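PDB 3TQE: malonyl-CoA-[acyl-carrier-protein] transacylase from Coxiella burnetii, which probably transfers the malonyl group from malonyl-CoA to holo acyl carrier protein, a step that supplies extender units for fatty acid synthesis. Local coordinates for residues 34-39 / 74-79; 70-75 / 109-114; 137-142 / 193-198. All coordinates share one frame; numbering follows the deposited sequence.

Contact 1 of 3, residues 34-39 / 74-79. With EDO (1,2-ethanediol), chain D.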
# COMPACT_ATOMS: atom_id res chain seq x y z
N LEU A 34 12.52 9.68 14.25
CA LEU A 34 13.73 8.90 14.48
C LEU A 34 13.47 7.82 15.50
O LEU A 34 14.01 6.72 15.38
CB LEU A 34 14.90 9.80 14.86
CG LEU A 34 15.47 10.62 13.71
CD1 LEU A 34 16.49 11.60 14.25
CD2 LEU A 34 16.08 9.78 12.62
N GLU A 35 12.66 8.10 16.51
CA GLU A 35 12.33 7.08 17.50
C GLU A 35 11.63 5.90 16.84
O GLU A 35 11.89 4.74 17.17
CB GLU A 35 11.48 7.66 18.61
CG GLU A 35 11.15 6.67 19.72
CD GLU A 35 12.28 6.49 20.73
OE1 GLU A 35 13.47 6.48 20.33
OE2 GLU A 35 11.97 6.31 21.94
N THR A 36 10.76 6.17 15.90
CA THR A 36 10.04 5.11 15.21
C THR A 36 11.00 4.29 14.36
O THR A 36 10.92 3.07 14.34
CB THR A 36 8.90 5.73 14.36
OG1 THR A 36 8.00 6.39 15.26
CG2 THR A 36 8.12 4.68 13.57
N PHE A 37 11.89 4.94 13.65
CA PHE A 37 12.87 4.23 12.87
C PHE A 37 13.81 3.45 13.78
O PHE A 37 14.25 2.38 13.39
CB PHE A 37 13.64 5.16 11.93
CG PHE A 37 12.93 5.40 10.64
CD1 PHE A 37 13.22 4.65 9.52
CD2 PHE A 37 11.91 6.33 10.55
CE1 PHE A 37 12.54 4.85 8.35
CE2 PHE A 37 11.22 6.51 9.36
CZ PHE A 37 11.54 5.78 8.27
N GLN A 38 14.10 3.97 14.96
CA GLN A 38 14.94 3.25 15.92
C GLN A 38 14.27 1.95 16.35
O GLN A 38 14.91 0.91 16.48
CB GLN A 38 15.26 4.12 17.13
CG GLN A 38 16.39 5.12 16.89
CD GLN A 38 16.49 6.22 17.96
OE1 GLN A 38 15.62 6.37 18.83
NE2 GLN A 38 17.56 6.99 17.88
N GLN A 39 12.97 2.03 16.60
CA GLN A 39 12.20 0.84 16.95
C GLN A 39 12.27 -0.17 15.82
O GLN A 39 12.49 -1.35 16.06
CB GLN A 39 10.75 1.22 17.22
CG GLN A 39 10.61 1.96 18.53
CD GLN A 39 9.27 2.58 18.73
OE1 GLN A 39 8.39 2.42 17.91
NE2 GLN A 39 9.10 3.27 19.85
N ASP A 74 5.27 5.16 7.06
CA ASP A 74 3.84 5.41 7.19
C ASP A 74 3.48 5.54 8.67
O ASP A 74 2.71 6.41 9.05
CB ASP A 74 3.07 4.24 6.60
CG ASP A 74 3.07 4.16 5.07
OD1 ASP A 74 3.71 4.96 4.36
OD2 ASP A 74 2.39 3.21 4.57
N VAL A 75 3.98 4.64 9.50
CA VAL A 75 3.68 4.68 10.92
C VAL A 75 4.29 5.93 11.56
O VAL A 75 3.68 6.56 12.40
CB VAL A 75 4.17 3.43 11.60
CG1 VAL A 75 4.14 3.57 13.10
CG2 VAL A 75 3.34 2.25 11.13
N ALA A 76 5.48 6.31 11.15
CA ALA A 76 6.10 7.54 11.67
C ALA A 76 5.21 8.73 11.41
O ALA A 76 5.05 9.59 12.28
CB ALA A 76 7.48 7.73 11.07
N ILE A 77 4.66 8.81 10.21
CA ILE A 77 3.80 9.94 9.86
C ILE A 77 2.53 9.90 10.67
O ILE A 77 2.06 10.92 11.17
CB ILE A 77 3.54 10.00 8.37
CG1 ILE A 77 4.84 10.43 7.68
CG2 ILE A 77 2.37 10.94 8.04
CD1 ILE A 77 4.83 10.27 6.20
N PHE A 78 1.95 8.72 10.84
CA PHE A 78 0.80 8.63 11.71
C PHE A 78 1.08 9.10 13.10
O PHE A 78 0.27 9.80 13.72
CB PHE A 78 0.32 7.20 11.75
CG PHE A 78 -0.87 6.99 12.60
CD1 PHE A 78 -2.12 7.30 12.13
CD2 PHE A 78 -0.75 6.54 13.90
CE1 PHE A 78 -3.22 7.13 12.92
CE2 PHE A 78 -1.87 6.37 14.69
CZ PHE A 78 -3.07 6.68 14.19
N ARG A 79 2.24 8.75 13.62
CA ARG A 79 2.59 9.16 14.96
C ARG A 79 2.81 10.66 15.05
O ARG A 79 2.52 11.25 16.09
CB ARG A 79 3.83 8.43 15.38
CG ARG A 79 3.58 6.97 15.66
CD ARG A 79 4.80 6.22 16.01
NE ARG A 79 4.46 4.88 16.42
CZ ARG A 79 5.35 3.99 16.84
NH1 ARG A 79 6.64 4.31 16.89
NH2 ARG A 79 4.94 2.79 17.25
C1 EDO D . 1.01 3.36 15.89
O1 EDO D . 1.69 4.43 16.53
C2 EDO D . 0.96 2.18 16.84
O2 EDO D . 2.27 1.86 17.34
O HOH W 1 6.21 0.85 18.98

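Contact 2 of 3, residues 70-75 / 109-114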
# COMPACT_ATOMS: atom_id res chain seq x y z
N LEU A 70 8.80 1.38 4.18
CA LEU A 70 7.55 2.08 3.98
C LEU A 70 6.60 1.90 5.14
O LEU A 70 5.89 2.83 5.54
CB LEU A 70 6.90 1.63 2.70
CG LEU A 70 7.50 2.29 1.48
CD1 LEU A 70 6.89 1.62 0.25
CD2 LEU A 70 7.28 3.81 1.47
N LEU A 71 6.57 0.71 5.73
CA LEU A 71 5.74 0.54 6.91
C LEU A 71 6.17 1.53 7.98
O LEU A 71 5.35 2.20 8.63
CB LEU A 71 5.83 -0.89 7.44
CG LEU A 71 5.17 -1.12 8.78
CD1 LEU A 71 3.68 -0.95 8.62
CD2 LEU A 71 5.56 -2.47 9.36
N THR A 72 7.47 1.65 8.17
CA THR A 72 8.03 2.52 9.20
C THR A 72 7.73 3.98 8.88
O THR A 72 7.34 4.73 9.76
CB THR A 72 9.52 2.24 9.37
OG1 THR A 72 9.70 0.88 9.72
CG2 THR A 72 10.13 3.11 10.46
N ALA A 73 7.90 4.36 7.64
CA ALA A 73 7.62 5.74 7.22
C ALA A 73 6.15 6.08 7.44
O ALA A 73 5.81 7.13 7.97
CB ALA A 73 7.98 5.94 5.77
N ASP A 74 5.27 5.16 7.06
CA ASP A 74 3.84 5.41 7.19
C ASP A 74 3.48 5.54 8.67
O ASP A 74 2.71 6.41 9.05
CB ASP A 74 3.07 4.24 6.60
CG ASP A 74 3.07 4.16 5.07
OD1 ASP A 74 3.71 4.96 4.36
OD2 ASP A 74 2.39 3.21 4.57
N VAL A 75 3.98 4.64 9.50
CA VAL A 75 3.68 4.68 10.92
C VAL A 75 4.29 5.93 11.56
O VAL A 75 3.68 6.56 12.40
CB VAL A 75 4.17 3.43 11.60
CG1 VAL A 75 4.14 3.57 13.10
CG2 VAL A 75 3.34 2.25 11.13
N LEU A 109 -2.05 -4.55 15.18
CA LEU A 109 -0.73 -5.19 15.14
C LEU A 109 0.27 -4.32 15.86
O LEU A 109 0.25 -3.09 15.70
CB LEU A 109 -0.18 -5.33 13.71
CG LEU A 109 -0.93 -6.15 12.69
CD1 LEU A 109 -0.20 -6.08 11.34
CD2 LEU A 109 -1.07 -7.59 13.19
N LYS A 110 1.14 -4.95 16.62
CA LYS A 110 2.23 -4.25 17.28
C LYS A 110 3.23 -3.83 16.22
O LYS A 110 3.61 -4.63 15.38
CB LYS A 110 2.93 -5.15 18.30
CG LYS A 110 4.03 -4.45 19.07
CD LYS A 110 4.58 -5.27 20.22
CE LYS A 110 5.69 -4.50 20.90
NZ LYS A 110 5.80 -4.81 22.35
N PHE A 111 3.66 -2.58 16.27
CA PHE A 111 4.56 -2.05 15.24
C PHE A 111 5.79 -2.93 15.00
O PHE A 111 6.07 -3.28 13.87
CB PHE A 111 4.97 -0.62 15.59
CG PHE A 111 5.97 -0.04 14.68
CD1 PHE A 111 5.73 -0.01 13.34
CD2 PHE A 111 7.14 0.46 15.15
CE1 PHE A 111 6.63 0.51 12.49
CE2 PHE A 111 8.07 1.00 14.28
CZ PHE A 111 7.81 1.00 12.96
N GLU A 112 6.54 -3.25 16.05
CA GLU A 112 7.82 -3.94 15.83
C GLU A 112 7.57 -5.37 15.31
O GLU A 112 8.32 -5.87 14.49
CB GLU A 112 8.64 -3.95 17.11
CG GLU A 112 9.11 -2.55 17.51
CD GLU A 112 8.83 -2.18 18.97
OE1 GLU A 112 8.75 -3.10 19.83
OE2 GLU A 112 8.65 -0.96 19.27
N GLU A 113 6.45 -5.96 15.70
CA GLU A 113 6.07 -7.25 15.14
C GLU A 113 5.73 -7.12 13.67
O GLU A 113 6.12 -7.94 12.83
CB GLU A 113 4.94 -7.87 15.95
CG GLU A 113 5.42 -8.15 17.37
CD GLU A 113 4.42 -8.76 18.30
OE1 GLU A 113 3.26 -9.02 17.89
OE2 GLU A 113 4.82 -8.97 19.49
N ALA A 114 5.02 -6.05 13.34
CA ALA A 114 4.67 -5.80 11.95
C ALA A 114 5.91 -5.54 11.10
O ALA A 114 5.95 -5.94 9.94
CB ALA A 114 3.65 -4.67 11.84

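Contact 3 of 3, residues 137-142 / 193-198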
# COMPACT_ATOMS: atom_id res chain seq x y z
N GLY A 137 2.73 -4.90 -15.10
CA GLY A 137 2.54 -3.89 -16.12
C GLY A 137 1.35 -3.01 -15.85
O GLY A 137 0.35 -3.47 -15.36
N ALA A 138 1.48 -1.75 -16.21
CA ALA A 138 0.44 -0.77 -16.04
C ALA A 138 -0.28 -0.55 -17.33
O ALA A 138 0.36 -0.37 -18.37
CB ALA A 138 1.05 0.52 -15.58
N ILE A 139 -1.60 -0.53 -17.26
CA ILE A 139 -2.45 -0.27 -18.40
C ILE A 139 -3.31 0.92 -18.05
O ILE A 139 -4.01 0.90 -17.04
CB ILE A 139 -3.32 -1.45 -18.75
CG1 ILE A 139 -2.45 -2.66 -19.09
CG2 ILE A 139 -4.23 -1.11 -19.91
CD1 ILE A 139 -3.23 -3.92 -19.31
N ILE A 140 -3.26 1.95 -18.89
CA ILE A 140 -4.06 3.14 -18.66
C ILE A 140 -4.96 3.31 -19.86
O ILE A 140 -4.49 3.28 -20.99
CB ILE A 140 -3.19 4.36 -18.46
CG1 ILE A 140 -2.29 4.14 -17.24
CG2 ILE A 140 -4.05 5.61 -18.34
CD1 ILE A 140 -1.49 5.34 -16.81
N GLY A 141 -6.26 3.46 -19.60
CA GLY A 141 -7.22 3.79 -20.64
C GLY A 141 -8.20 2.72 -21.06
O GLY A 141 -9.04 2.96 -21.96
N LEU A 142 -8.13 1.54 -20.44
CA LEU A 142 -9.10 0.48 -20.65
C LEU A 142 -9.78 0.16 -19.32
O LEU A 142 -9.19 0.36 -18.26
CB LEU A 142 -8.41 -0.80 -21.15
CG LEU A 142 -7.72 -0.73 -22.51
CD1 LEU A 142 -7.08 -2.07 -22.79
CD2 LEU A 142 -8.70 -0.36 -23.62
N LYS A 193 -4.01 3.81 -23.68
CA LYS A 193 -3.13 4.96 -23.84
C LYS A 193 -1.70 4.60 -23.43
O LYS A 193 -0.74 4.99 -24.10
CB LYS A 193 -3.66 6.16 -23.06
CG LYS A 193 -5.01 6.63 -23.58
CD LYS A 193 -5.49 7.93 -22.94
CE LYS A 193 -6.59 8.57 -23.79
NZ LYS A 193 -7.53 9.41 -22.97
N ILE A 194 -1.58 3.85 -22.34
CA ILE A 194 -0.30 3.39 -21.87
C ILE A 194 -0.45 1.92 -21.55
O ILE A 194 -1.44 1.51 -20.97
CB ILE A 194 0.11 4.14 -20.60
CG1 ILE A 194 0.36 5.62 -20.92
CG2 ILE A 194 1.33 3.50 -19.94
CD1 ILE A 194 1.58 5.84 -21.74
N ALA A 195 0.53 1.12 -21.96
CA ALA A 195 0.59 -0.29 -21.55
C ALA A 195 2.05 -0.62 -21.47
O ALA A 195 2.72 -0.86 -22.50
CB ALA A 195 -0.14 -1.20 -22.52
N LYS A 196 2.60 -0.58 -20.26
CA LYS A 196 4.04 -0.58 -20.05
C LYS A 196 4.41 -1.43 -18.86
O LYS A 196 3.70 -1.42 -17.88
CB LYS A 196 4.51 0.86 -19.77
CG LYS A 196 6.00 1.06 -19.93
CD LYS A 196 6.33 2.54 -20.10
CE LYS A 196 7.65 2.72 -20.85
NZ LYS A 196 8.07 4.16 -20.91
N ARG A 197 5.54 -2.12 -18.92
CA ARG A 197 6.06 -2.78 -17.73
C ARG A 197 6.39 -1.75 -16.65
O ARG A 197 6.85 -0.65 -16.95
CB ARG A 197 7.36 -3.51 -18.05
CG ARG A 197 7.17 -4.71 -18.91
CD ARG A 197 6.97 -5.94 -18.10
NE ARG A 197 8.24 -6.48 -17.60
CZ ARG A 197 8.94 -7.50 -18.12
NH1 ARG A 197 8.54 -8.17 -19.18
NH2 ARG A 197 10.06 -7.87 -17.54
N ILE A 198 6.12 -2.12 -15.41
CA ILE A 198 6.53 -1.36 -14.23
C ILE A 198 7.87 -1.97 -13.80
O ILE A 198 8.06 -3.18 -13.96
CB ILE A 198 5.51 -1.54 -13.09
CG1 ILE A 198 4.12 -1.07 -13.51
CG2 ILE A 198 5.93 -0.80 -11.83
CD1 ILE A 198 3.05 -1.42 -12.51

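Contact 1 of 3, residues 34-39 / 74-79
Arg79 and Thr36 meet because their torsions turn both polar groups into the seam between two helices. The Arg79 chain runs extended from CG to NE, chi3 173° setting NE anti to CB, and NH1 ends beside both Thr36 OG1 and Gln39 OE1. Thr36 holds CG2 anti to its backbone N; OG1, set beside that N at chi1 -61°, lies close to the arginine.

Arg79 NH1 donates twice. Its bond to Gln39 OE1 is 2.8 Å long and nearly straight, and the oxygen lies in the guanidinium plane, although the amide and guanidinium planes are steeply inclined to each other. The second bond, to Thr36 OG1, measures 3.0 Å and is more bent, with OG1 tilted somewhat out of the guanidinium plane. Thr36 OG1 also hydrogen-bonds to Ile32 O one turn earlier, which ties the hydroxyl to its own helix. A water bridges Gln39 OE1 and Arg79 NH2, and a 1,2-ethanediol, probably from the crystallisation liquor, receives bonds from Arg79 NE to O1 and from Arg79 NH2 to O2. A long, multidentate arginine suits this partly exposed border, where it can serve protein and solvent molecules together.

Deeper in, small groups fill the seam; the axes of the two short segments come to 9.2 Å. Thr36 CG2 rests 4.0 Å from Ala76 CB and 4.2 Å from Val75 CG1, so the threonine offers a methyl to the core and a hydroxyl to the arginine. Phe37 CE2 reaches Ala76 CB at 4.3 Å.

The two segments run roughly antiparallel, at 142°, joining helix 31-44 to helix 63-83. Helix 111-128 adjoins them through Phe111, which touches Thr36, Gln39 and Arg79, while Val75 also packs on helix 97-105 and Phe37 on helix 48-54.

Contact 2 of 3, residues 70-75 / 109-114
Val75 and Phe111 make the aromatic part of this contact, a CH-pi interaction in which Val75 CG1 sits over one face of the ring. The methyl is 4.2 Å from the Phe111 ring centroid and displaced toward the rim. Phe111 CG stands anti to the backbone N, chi1 175°, at the first turn of helix 111-128, which sends CG toward helix 63-83; the ring beyond it meets Val75 with one face. A beta-branched valine suits the place: CB, CG1 and CG2 all meet the CD1-CE1 side of the phenylalanine.

Purely apolar contacts come from Leu71. Leu71 CG lies at the ring edge, 4.3 Å from Phe111 CE1. From the same leucine, CD2 extends to Ala114, coming within 3.8 Å of Ala114 CB and 3.5 Å of Ala114 O; the small alanine lets CD2 come close to the helix backbone.

Polar atoms are few. Thr72 OG1 touches the ring edge at Phe111 CZ, 3.8 Å away, but its hydrogen bond goes back to Pro68 O in its own helix, which suits a hydroxyl buried among carbon atoms. Thr72 CG2 adds a methyl beside the same CZ.

Helix 63-83 thus packs against the start of helix 111-128. Helix 31-44 borders Thr72 through Phe37 and Ala40, and helix 97-105 closes in through Ala101 on Leu71 and Val104 on Ala114.

Contact 3 of 3, residues 137-142 / 193-198
Ile140 and Ile194 lie side by side and point the same way, their CB atoms 3.9 Å apart, on the sheet face that also carries Ala138 and Lys196. Farther along, in one of its two conformers, Ile198 CG1 comes within 4.0 Å of Ala138 CB, whose short methyl suits this close approach. The other face is turned toward helix 177-189: there Ile139 CG1 is 4.4 Å from Ala195 CB, and the larger isoleucine packs on Leu184 and Ala187 while Ala195 touches Lys188.

These are the first and last strands, adjacent and antiparallel, of the ferredoxin-like beta-alpha-beta-beta-alpha-beta fold known for the small FabD subdomain, 194-197 lying outermost. Ala138 and Lys196 exchange two backbone hydrogen bonds. Ile140 N donates to Ile194 O at 2.8 Å, and Ile194 N returns a longer bond of 3.3 Å to Ile140 O.

At the ladder's end lies a classic beta bulge, in which Lys193 and Ile194 both face Ile140; Lys193 N adds a weak bond to Ile140 O. Gly141 follows with a positive phi of 110°, where a side chain would crowd the preceding carbonyl oxygen and Lys193 N. At the opposite end, exposed Arg197 NH1 forms a salt bridge with Asp181.

In the fold
Contacts 1 and 2 adjoin, their centres 8 Å apart, and share Asp74 and Val75 of helix 63-83, which packs on helix 31-44 in one and helix 111-128 in the other. Thr36 O, 3.5 Å from Phe111 CE2, closes the three-helix group. Contact 3 is remote, its centre 34 and 31 Å from those of contacts 1 and 2. Along the chain it follows contact 2, strand 134-140 coming next after helix 111-128. Contacts 1 and 2 lie in the larger alpha/beta subdomain round a parallel sheet, contact 3 in the smaller ferredoxin-like one. Predicted catalytic Ser96 and His205 probably lie between; the side chains of Leu71 and Ile198 are about 11 and 12 Å from that of Ser96.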